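Long-range contact in surface-associated protein CshB (Streptococcus gordonii, PDB 6YZG), which is a cell-wall-anchored surface adhesin that probably binds fibronectin, represented here by a piece containing its second non-repetitive domain: residues Phe45-Val55 with Val205-Pro213. Sequence-based numbering, arbitrary orientation.
Sequences FNSTEIYKKRV and VDWYKYLSP
F45, Y51 and Y210 form an aromatic cluster where the 3-10 segment 45-47 and the short helix 49-55 of the CshA-type non-repetitive domain 2 pack against the loop preceding strand 224-229. The F45 ring meets Y210 in a T-shaped (edge-to-face) pair, centroids 5.0 Å apart and planes at 72°, its CD2 edge pointing at the centre of one Y210 face while W207 of the same loop lies over the other. Y51 CE1 touches the rim of Y210 at CE1 (3.8 Å). Y51 OH accepts a nearly straight bond from D206 N (2.9 Å), its ring swung past Y210 with CG opposite the backbone N (chi1 -179°); T63 is a second partner of that hydroxyl. Y210 OH takes a weak bond from N46 N (3.3 Å), and both Y210 and N46 turn their polar ends to N120.

At the C-terminal end of the helix K209, bent at chi2 and chi4, carries NZ alongside V55 to donate to R54 O (3.0 Å). The extended R54 side chain runs the other way, its guanidinium sandwiched between P213 CD and F45 CZ and its NE salt-bridged to D285 of the second subunit, which ties this contact to the dimer. R54 NH1 donates to K209 O (2.8 Å), an acceptor in the guanidinium plane though NH1 sits above the carbonyl plane, and also to a water that donates to Y210 O.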
ATOM      1  N   PHE A  45      22.881   4.479   4.691  1.00  8.57           N
ATOM      2  CA  PHE A  45      23.210   3.171   5.307  1.00  8.59           C
ATOM      3  C   PHE A  45      24.458   2.549   4.635  1.00  8.75           C
ATOM      4  O   PHE A  45      25.204   1.835   5.317  1.00  9.50           O
ATOM      5  CB  PHE A  45      22.028   2.229   5.227  1.00  8.93           C
ATOM      6  CG  PHE A  45      22.141   0.953   6.007  1.00  9.00           C
ATOM      7  CD1 PHE A  45      22.148   0.953   7.394  1.00  9.23           C
ATOM      8  CD2 PHE A  45      22.283  -0.237   5.332  1.00  8.41           C
ATOM      9  CE1 PHE A  45      22.227  -0.262   8.052  1.00 10.81           C
ATOM     10  CE2 PHE A  45      22.393  -1.453   6.005  1.00  9.07           C
ATOM     11  CZ  PHE A  45      22.352  -1.437   7.371  1.00 10.08           C
ATOM     12  N   ASN A  46      24.687   2.803   3.373  1.00  9.22           N
ATOM     13  CA  ASN A  46      25.867   2.261   2.618  1.00  9.86           C
ATOM     14  C   ASN A  46      27.165   2.886   3.125  1.00 10.72           C
ATOM     15  O   ASN A  46      28.234   2.432   2.678  1.00 11.04           O
ATOM     16  CB  ASN A  46      25.666   2.471   1.125  1.00 10.47           C
ATOM     17  CG  ASN A  46      25.397   3.894   0.708  1.00 10.57           C
ATOM     18  OD1 ASN A  46      24.452   4.483   1.201  1.00 12.39           O
ATOM     19  ND2 ASN A  46      26.128   4.486  -0.243  1.00 14.12           N
ATOM     20  N   SER A  47      27.127   3.829   4.041  1.00  9.92           N
ATOM     21  CA  SER A  47      28.315   4.396   4.709  1.00 10.45           C
ATOM     22  C   SER A  47      28.604   3.762   6.050  1.00 11.10           C
ATOM     23  O   SER A  47      29.614   4.197   6.684  1.00 13.58           O
ATOM     24  CB  SER A  47      28.205   5.890   4.905  1.00 10.94           C
ATOM     25  OG  SER A  47      27.283   6.240   5.918  1.00 12.22           O
ATOM     26  N   THR A  48      27.751   2.874   6.524  1.00 10.54           N
ATOM     27  CA  THR A  48      27.908   2.357   7.908  1.00 10.76           C
ATOM     28  C   THR A  48      28.810   1.124   8.007  1.00 11.42           C
ATOM     29  O   THR A  48      28.943   0.416   7.070  1.00 10.46           O
ATOM     30  CB  THR A  48      26.551   2.000   8.534  1.00 11.03           C
ATOM     31  OG1 THR A  48      25.960   0.910   7.822  1.00 10.25           O
ATOM     32  CG2 THR A  48      25.586   3.161   8.539  1.00 12.32           C
ATOM     33  N   GLU A  49      29.354   0.903   9.195  1.00 13.39           N
ATOM     34  CA  GLU A  49      30.159  -0.316   9.470  1.00 14.41           C
ATOM     35  C   GLU A  49      29.246  -1.546   9.396  1.00 13.31           C
ATOM     36  O   GLU A  49      29.711  -2.560   9.051  1.00 14.04           O
ATOM     37  CB  GLU A  49      30.831  -0.238  10.839  1.00 16.08           C
ATOM     38  CG  GLU A  49      31.855   0.855  10.904  1.00 19.80           C
ATOM     39  CD  GLU A  49      33.260   0.545  10.438  1.00 22.80           C
ATOM     40  OE1 GLU A  49      33.590  -0.617  10.271  1.00 29.25           O
ATOM     41  OE2 GLU A  49      34.043   1.507  10.314  1.00 33.16           O
ATOM     42  N   ILE A  50      27.966  -1.390   9.735  1.00 12.34           N
ATOM     43  CA  ILE A  50      26.990  -2.488   9.592  1.00 11.28           C
ATOM     44  C   ILE A  50      27.019  -2.986   8.134  1.00 10.86           C
ATOM     45  O   ILE A  50      27.131  -4.169   7.854  1.00 11.90           O
ATOM     46  CB  ILE A  50      25.580  -2.075  10.036  1.00 12.38           C
ATOM     47  CG1 ILE A  50      25.518  -1.618  11.509  1.00 15.95           C
ATOM     48  CG2 ILE A  50      24.626  -3.194   9.717  1.00 12.59           C
ATOM     49  CD1 ILE A  50      24.407  -0.638  11.710  1.00 17.74           C
ATOM     50  N   TYR A  51      26.850  -2.046   7.211  1.00 11.12           N
ATOM     51  CA  TYR A  51      26.809  -2.376   5.777  1.00 10.55           C
ATOM     52  C   TYR A  51      28.208  -2.905   5.304  1.00  9.73           C
ATOM     53  O   TYR A  51      28.203  -3.895   4.575  1.00 11.27           O
ATOM     54  CB  TYR A  51      26.401  -1.113   5.006  1.00 10.68           C
ATOM     55  CG  TYR A  51      26.306  -1.336   3.526  1.00 10.11           C
ATOM     56  CD1 TYR A  51      25.151  -1.817   2.908  1.00 10.59           C
ATOM     57  CD2 TYR A  51      27.423  -1.074   2.723  1.00 11.56           C
ATOM     58  CE1 TYR A  51      25.055  -1.966   1.548  1.00 11.46           C
ATOM     59  CE2 TYR A  51      27.335  -1.230   1.354  1.00 11.37           C
ATOM     60  CZ  TYR A  51      26.156  -1.652   0.771  1.00 10.97           C
ATOM     61  OH  TYR A  51      26.131  -1.857  -0.605  1.00 11.83           O
ATOM     62  N   LYS A  52      29.253  -2.257   5.775  1.00 11.16           N
ATOM     63  CA  LYS A  52      30.664  -2.712   5.462  1.00 12.91           C
ATOM     64  C   LYS A  52      30.766  -4.195   5.774  1.00 13.54           C
ATOM     65  O   LYS A  52      31.214  -5.004   4.904  1.00 13.99           O
ATOM     66  CB  LYS A  52      31.663  -1.891   6.246  1.00 14.31           C
ATOM     67  CG  LYS A  52      33.097  -2.353   6.014  1.00 17.25           C
ATOM     68  CD  LYS A  52      34.052  -1.746   6.947  1.00 22.37           C
ATOM     69  CE  LYS A  52      35.478  -2.000   6.476  1.00 26.86           C
ATOM     70  NZ  LYS A  52      36.433  -1.587   7.531  1.00 36.69           N
ATOM     71  N   LYS A  53      30.303  -4.611   6.946  1.00 13.15           N
ATOM     72  CA  LYS A  53      30.412  -6.040   7.323  1.00 14.49           C
ATOM     73  C   LYS A  53      29.505  -6.944   6.486  1.00 14.89           C
ATOM     74  O   LYS A  53      29.874  -8.060   6.240  1.00 17.52           O
ATOM     75  CB  LYS A  53      30.243  -6.199   8.833  1.00 15.47           C
ATOM     76  CG  LYS A  53      31.324  -5.496   9.646  1.00 20.09           C
ATOM     77  CD  LYS A  53      31.097  -5.445  11.127  1.00 25.46           C
ATOM     78  CE  LYS A  53      31.932  -4.395  11.832  1.00 29.97           C
ATOM     79  NZ  LYS A  53      31.605  -4.322  13.276  1.00 34.75           N
ATOM     80  N   ARG A  54      28.330  -6.470   6.097  1.00 12.50           N
ATOM     81  CA  ARG A  54      27.435  -7.280   5.291  1.00 11.86           C
ATOM     82  C   ARG A  54      28.019  -7.514   3.887  1.00 12.83           C
ATOM     83  O   ARG A  54      27.737  -8.573   3.336  1.00 15.26           O
ATOM     84  CB  ARG A  54      26.040  -6.655   5.165  1.00 11.96           C
ATOM     85  CG  ARG A  54      25.326  -6.573   6.517  1.00 11.26           C
ATOM     86  CD  ARG A  54      23.990  -5.954   6.292  1.00 11.28           C
ATOM     87  NE  ARG A  54      23.156  -5.898   7.516  1.00 10.80           N
ATOM     88  CZ  ARG A  54      21.932  -5.420   7.536  1.00 10.22           C
ATOM     89  NH1 ARG A  54      21.383  -4.879   6.462  1.00 10.87           N
ATOM     90  NH2 ARG A  54      21.245  -5.321   8.680  1.00 10.42           N
ATOM     91  N   VAL A  55      28.756  -6.555   3.325  1.00 13.79           N
ATOM     92  CA  VAL A  55      29.253  -6.760   1.920  1.00 14.02           C
ATOM     93  C   VAL A  55      30.683  -7.328   1.949  1.00 18.40           C
ATOM     94  O   VAL A  55      31.158  -7.682   0.844  1.00 17.94           O
ATOM     95  CB  VAL A  55      29.199  -5.476   1.058  1.00 14.17           C
ATOM     96  CG1 VAL A  55      27.785  -5.024   0.812  1.00 14.51           C
ATOM     97  CG2 VAL A  55      30.023  -4.355   1.625  1.00 14.10           C
ATOM     98  N   VAL A 205      24.973   0.873  -4.882  1.00 11.19           N
ATOM     99  CA  VAL A 205      24.679   0.179  -3.606  1.00 11.94           C
ATOM    100  C   VAL A 205      24.224  -1.251  -3.877  1.00 11.15           C
ATOM    101  O   VAL A 205      23.515  -1.491  -4.893  1.00 13.37           O
ATOM    102  CB  VAL A 205      23.615   0.989  -2.866  1.00 11.93           C
ATOM    103  CG1 VAL A 205      23.181   0.220  -1.637  1.00 12.45           C
ATOM    104  CG2 VAL A 205      24.046   2.398  -2.541  1.00 12.12           C
ATOM    105  N   ASP A 206      24.548  -2.170  -2.996  1.00 11.19           N
ATOM    106  CA  ASP A 206      24.022  -3.536  -2.953  1.00 12.04           C
ATOM    107  C   ASP A 206      22.744  -3.563  -2.099  1.00 11.39           C
ATOM    108  O   ASP A 206      22.828  -3.686  -0.861  1.00 11.74           O
ATOM    109  CB  ASP A 206      25.044  -4.548  -2.478  1.00 13.72           C
ATOM    110  CG  ASP A 206      24.473  -5.967  -2.511  1.00 15.22           C
ATOM    111  OD1 ASP A 206      23.293  -6.154  -2.834  1.00 16.20           O
ATOM    112  OD2 ASP A 206      25.267  -6.904  -2.270  1.00 17.94           O
ATOM    113  N   TRP A 207      21.595  -3.324  -2.701  1.00 11.87           N
ATOM    114  CA  TRP A 207      20.331  -3.158  -1.957  1.00 11.42           C
ATOM    115  C   TRP A 207      19.998  -4.458  -1.264  1.00 10.69           C
ATOM    116  O   TRP A 207      19.257  -4.427  -0.279  1.00 11.34           O
ATOM    117  CB  TRP A 207      19.218  -2.729  -2.923  1.00 11.71           C
ATOM    118  CG  TRP A 207      19.572  -1.436  -3.564  1.00 10.31           C
ATOM    119  CD1 TRP A 207      20.035  -1.265  -4.842  1.00 10.70           C
ATOM    120  CD2 TRP A 207      19.709  -0.145  -2.934  1.00 10.55           C
ATOM    121  NE1 TRP A 207      20.347   0.030  -5.036  1.00 10.27           N
ATOM    122  CE2 TRP A 207      20.139   0.794  -3.908  1.00 10.83           C
ATOM    123  CE3 TRP A 207      19.447   0.355  -1.642  1.00 10.58           C
ATOM    124  CZ2 TRP A 207      20.346   2.142  -3.675  1.00 11.41           C
ATOM    125  CZ3 TRP A 207      19.641   1.676  -1.411  1.00 10.78           C
ATOM    126  CH2 TRP A 207      20.113   2.571  -2.374  1.00 11.39           C
ATOM    127  N   TYR A 208      20.436  -5.617  -1.754  1.00 11.80           N
ATOM    128  CA  TYR A 208      20.119  -6.884  -1.064  1.00 11.93           C
ATOM    129  C   TYR A 208      20.737  -6.872   0.334  1.00 12.51           C
ATOM    130  O   TYR A 208      20.206  -7.598   1.232  1.00 14.31           O
ATOM    131  CB  TYR A 208      20.620  -8.095  -1.849  1.00 14.59           C
ATOM    132  CG  TYR A 208      19.985  -8.170  -3.193  1.00 17.39           C
ATOM    133  CD1 TYR A 208      18.618  -8.335  -3.334  1.00 18.00           C
ATOM    134  CD2 TYR A 208      20.773  -8.095  -4.333  1.00 23.58           C
ATOM    135  CE1 TYR A 208      18.027  -8.430  -4.599  1.00 22.88           C
ATOM    136  CE2 TYR A 208      20.192  -8.110  -5.586  1.00 25.50           C
ATOM    137  CZ  TYR A 208      18.823  -8.283  -5.724  1.00 24.69           C
ATOM    138  OH  TYR A 208      18.294  -8.314  -6.998  1.00 28.07           O
ATOM    139  N   LYS A 209      21.793  -6.116   0.546  1.00 11.07           N
ATOM    140  CA  LYS A 209      22.445  -6.027   1.879  1.00 11.69           C
ATOM    141  C   LYS A 209      21.844  -4.854   2.681  1.00 11.01           C
ATOM    142  O   LYS A 209      22.325  -4.621   3.795  1.00 11.08           O
ATOM    143  CB  LYS A 209      23.968  -6.017   1.811  1.00 13.70           C
ATOM    144  CG  LYS A 209      24.523  -7.302   1.190  1.00 16.57           C
ATOM    145  CD  LYS A 209      23.980  -8.551   1.879  1.00 18.27           C
ATOM    146  CE  LYS A 209      24.439  -9.872   1.270  1.00 22.66           C
ATOM    147  NZ  LYS A 209      25.895 -10.065   1.436  1.00 26.99           N
ATOM    148  N   TYR A 210      20.815  -4.161   2.222  1.00  9.36           N
ATOM    149  CA  TYR A 210      19.928  -3.340   3.102  1.00 10.59           C
ATOM    150  C   TYR A 210      18.952  -4.267   3.809  1.00 11.26           C
ATOM    151  O   TYR A 210      18.410  -3.856   4.827  1.00 11.68           O
ATOM    152  CB  TYR A 210      19.210  -2.255   2.312  1.00  9.75           C
ATOM    153  CG  TYR A 210      19.972  -0.970   2.129  1.00  8.73           C
ATOM    154  CD1 TYR A 210      21.290  -0.934   1.704  1.00  8.94           C
ATOM    155  CD2 TYR A 210      19.360   0.244   2.373  1.00  8.91           C
ATOM    156  CE1 TYR A 210      21.950   0.261   1.550  1.00  9.87           C
ATOM    157  CE2 TYR A 210      20.002   1.454   2.198  1.00  9.53           C
ATOM    158  CZ  TYR A 210      21.312   1.470   1.804  1.00  9.39           C
ATOM    159  OH  TYR A 210      21.989   2.646   1.558  1.00  9.94           O
ATOM    160  N   LEU A 211      18.596  -5.418   3.250  1.00 11.12           N
ATOM    161  CA  LEU A 211      17.592  -6.300   3.829  1.00 11.55           C
ATOM    162  C   LEU A 211      18.093  -6.880   5.127  1.00 11.34           C
ATOM    163  O   LEU A 211      19.306  -7.066   5.324  1.00 12.09           O
ATOM    164  CB  LEU A 211      17.251  -7.366   2.793  1.00 12.32           C
ATOM    165  CG  LEU A 211      16.685  -6.858   1.475  1.00 12.43           C
ATOM    166  CD1 LEU A 211      16.282  -8.033   0.594  1.00 13.53           C
ATOM    167  CD2 LEU A 211      15.601  -5.849   1.690  1.00 14.49           C
ATOM    168  N   SER A 212      17.163  -7.186   6.016  1.00 10.52           N
ATOM    169  CA  SER A 212      17.541  -7.807   7.303  1.00 11.44           C
ATOM    170  C   SER A 212      18.158  -9.174   7.078  1.00 11.74           C
ATOM    171  O   SER A 212      17.626 -10.002   6.334  1.00 13.64           O
ATOM    172  CB  SER A 212      16.354  -7.932   8.209  1.00 10.33           C
ATOM    173  OG  SER A 212      16.798  -8.415   9.478  1.00 11.07           O
ATOM    174  N   PRO A 213      19.223  -9.502   7.782  1.00 12.81           N
ATOM    175  CA  PRO A 213      19.719 -10.891   7.832  1.00 14.32           C
ATOM    176  C   PRO A 213      18.717 -11.835   8.480  1.00 13.82           C
ATOM    177  O   PRO A 213      18.720 -13.019   8.222  1.00 14.71           O
ATOM    178  CB  PRO A 213      20.936 -10.759   8.771  1.00 14.70           C
ATOM    179  CG  PRO A 213      21.403  -9.389   8.647  1.00 14.26           C
ATOM    180  CD  PRO A 213      20.146  -8.575   8.442  1.00 12.07           C
TER
HETATM  181  O   HOH W   1      18.695  -4.263   7.571  1.00 12.46           O